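Local structure of uncharacterized protein TP-0789 domain-containing protein (Nitrosomonas europaea ATCC 19718, 3BUU) at residues A[28-33]-A[46-51]. The protein is of unknown function but belongs to the superfamily of the lipoprotein carrier LolA, so it may bind a lipidic ligand. Sequence-based numbering, arbitrary orientation. Where two conformers were deposited one is given.
Sequences VNVAIR and YQVLSK
Tyr46 and Val30 pair backbone to backbone, Val30 N giving a nearly straight bond to Tyr46 O (N-H...O angle 171°) and Tyr46 N returning one to Val30 O at 2.8 Å. Val28 and Val48 form the next hydrogen-bonded antiparallel pair, Val48 N lying 2.9 Å from Val28 O. Between them sits the non-hydrogen-bonded pair Asn29 and Gln47, where Asn29 CA approaches Tyr46 O at 3.4 Å in a CA-H...O contact. Followed outward, the Tyr46 side chain first meets Val30 O, with CB 4.0 Å away. Its chi1 of -58° sets CG anti to its own carbonyl carbon, and Val30 O then lies at the ring edge, near the ring plane, by CD2. Farther out, CE2 comes to 3.6 Å from Ile32 CD1, which approaches the ring obliquely. An alanine here would probably deprive Ile32 CD1 of the ring atoms CE2 and CD2 it packs on and leave a gap beside it. On the same face Val30 CG2 touches Val48 CG2 at 3.9 Å. On the face that carries Asn29 and Gln47, in one of the two deposited conformers of Asn29, one water donates to Asn29 OD1 and accepts from Gln47 NE2, bridging two amides whose planes lie only 9° apart. This is the antiparallel pairing of the hairpin formed by strands 26-36 and 39-51, within the strongly curved beta structure of a LolA-like fold. Strand 202-212 flanks the first strand, bonding Asn29 to Ser208, and strand 55-62 flanks the second through Gln47 and Met59, while Leu97 and Thr98 of strand 96-98 pack against both Ile32 and Tyr46.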
loop_
_atom_site.group_PDB
_atom_site.type_symbol
_atom_site.label_atom_id
_atom_site.label_comp_id
_atom_site.label_asym_id
_atom_site.label_seq_id
_atom_site.Cartn_x
_atom_site.Cartn_y
_atom_site.Cartn_z
ATOM N N VAL A 28 2.709 -2.155 11.860
ATOM C CA VAL A 28 2.410 -0.740 11.790
ATOM C C VAL A 28 0.917 -0.516 11.943
ATOM O O VAL A 28 0.126 -1.397 11.577
ATOM C CB VAL A 28 2.964 -0.120 10.488
ATOM C CG1 VAL A 28 2.237 -0.631 9.255
ATOM C CG2 VAL A 28 2.960 1.401 10.536
ATOM N N ASN A 29 0.545 0.642 12.464
ATOM C CA ASN A 29 -0.872 1.045 12.486
ATOM C C ASN A 29 -1.135 2.020 11.362
ATOM O O ASN A 29 -0.320 2.898 11.090
ATOM C CB ASN A 29 -1.228 1.702 13.833
ATOM C CG ASN A 29 -0.921 0.797 15.009
ATOM O OD1 ASN A 29 -1.043 -0.434 14.944
ATOM N ND2 ASN A 29 -0.490 1.407 16.088
ATOM N N VAL A 30 -2.302 1.871 10.740
ATOM C CA VAL A 30 -2.703 2.739 9.639
ATOM C C VAL A 30 -4.078 3.307 9.885
ATOM O O VAL A 30 -5.026 2.539 10.115
ATOM C CB VAL A 30 -2.713 1.968 8.281
ATOM C CG1 VAL A 30 -2.852 2.972 7.133
ATOM C CG2 VAL A 30 -1.430 1.130 8.126
ATOM N N ALA A 31 -4.189 4.627 9.854
ATOM C CA ALA A 31 -5.482 5.305 9.972
ATOM C C ALA A 31 -5.803 5.860 8.590
ATOM O O ALA A 31 -4.923 6.436 7.959
ATOM C CB ALA A 31 -5.398 6.446 10.953
ATOM N N ILE A 32 -7.012 5.647 8.112
ATOM C CA ILE A 32 -7.387 6.080 6.773
ATOM C C ILE A 32 -8.635 6.948 6.923
ATOM O O ILE A 32 -9.679 6.487 7.391
ATOM C CB ILE A 32 -7.681 4.928 5.823
ATOM C CG1 ILE A 32 -6.503 3.961 5.824
ATOM C CG2 ILE A 32 -8.011 5.461 4.441
ATOM C CD1 ILE A 32 -6.661 2.762 4.832
ATOM N N ARG A 33 -8.516 8.208 6.518
ATOM C CA ARG A 33 -9.616 9.176 6.557
ATOM C C ARG A 33 -9.942 9.533 5.120
ATOM O O ARG A 33 -9.122 10.138 4.431
ATOM C CB ARG A 33 -9.166 10.427 7.324
ATOM C CG ARG A 33 -8.853 10.186 8.807
ATOM C CD ARG A 33 -8.441 11.441 9.610
ATOM N NE ARG A 33 -8.419 11.217 11.059
ATOM C CZ ARG A 33 -7.439 10.584 11.704
ATOM N NH1 ARG A 33 -6.373 10.110 11.046
ATOM N NH2 ARG A 33 -7.526 10.434 13.021
ATOM N N TYR A 46 -6.446 0.269 11.040
ATOM C CA TYR A 46 -5.975 -1.087 10.834
ATOM C C TYR A 46 -4.685 -1.310 11.574
ATOM O O TYR A 46 -3.880 -0.400 11.729
ATOM C CB TYR A 46 -5.659 -1.335 9.347
ATOM C CG TYR A 46 -6.850 -1.107 8.441
ATOM C CD1 TYR A 46 -7.689 -2.136 8.088
ATOM C CD2 TYR A 46 -7.133 0.171 7.933
ATOM C CE1 TYR A 46 -8.781 -1.919 7.269
ATOM C CE2 TYR A 46 -8.220 0.376 7.097
ATOM C CZ TYR A 46 -9.024 -0.656 6.781
ATOM O OH TYR A 46 -10.110 -0.442 5.966
ATOM N N GLN A 47 -4.451 -2.551 11.979
ATOM C CA GLN A 47 -3.137 -2.986 12.389
ATOM C C GLN A 47 -2.631 -3.919 11.306
ATOM O O GLN A 47 -3.344 -4.844 10.903
ATOM C CB GLN A 47 -3.181 -3.748 13.716
ATOM C CG GLN A 47 -1.745 -4.212 14.098
ATOM C CD GLN A 47 -1.672 -5.267 15.177
ATOM O OE1 GLN A 47 -1.798 -6.460 14.897
ATOM N NE2 GLN A 47 -1.405 -4.844 16.399
ATOM N N VAL A 48 -1.397 -3.701 10.859
ATOM C CA VAL A 48 -0.799 -4.478 9.776
ATOM C C VAL A 48 0.419 -5.228 10.298
ATOM O O VAL A 48 1.296 -4.616 10.924
ATOM C CB VAL A 48 -0.388 -3.555 8.624
ATOM C CG1 VAL A 48 0.222 -4.379 7.506
ATOM C CG2 VAL A 48 -1.616 -2.807 8.120
ATOM N N LEU A 49 0.460 -6.539 10.027
ATOM C CA LEU A 49 1.648 -7.378 10.277
ATOM C C LEU A 49 2.175 -7.670 8.867
ATOM O O LEU A 49 1.545 -8.387 8.108
ATOM C CB LEU A 49 1.221 -8.658 10.978
ATOM C CG LEU A 49 0.552 -8.452 12.334
ATOM C CD1 LEU A 49 0.159 -9.812 12.934
ATOM C CD2 LEU A 49 1.444 -7.678 13.280
ATOM N N SER A 50 3.332 -7.108 8.547
ATOM C CA SER A 50 3.872 -7.132 7.207
ATOM C C SER A 50 5.150 -7.976 7.109
ATOM O O SER A 50 6.150 -7.690 7.795
ATOM C CB SER A 50 4.178 -5.722 6.772
ATOM O OG SER A 50 4.852 -5.662 5.535
ATOM N N LYS A 51 5.134 -8.981 6.228
ATOM C CA LYS A 51 6.258 -9.815 5.973
ATOM C C LYS A 51 6.567 -9.796 4.469
ATOM O O LYS A 51 6.349 -10.761 3.736
ATOM C CB LYS A 51 6.039 -11.219 6.525
ATOM C CG LYS A 51 7.296 -12.029 6.588
ATOM C CD LYS A 51 7.038 -13.363 7.266
ATOM C CE LYS A 51 8.322 -14.097 7.464
ATOM N NZ LYS A 51 7.971 -15.461 7.981
HETATM O O HOH W 1 -1.846 -1.989 17.013
#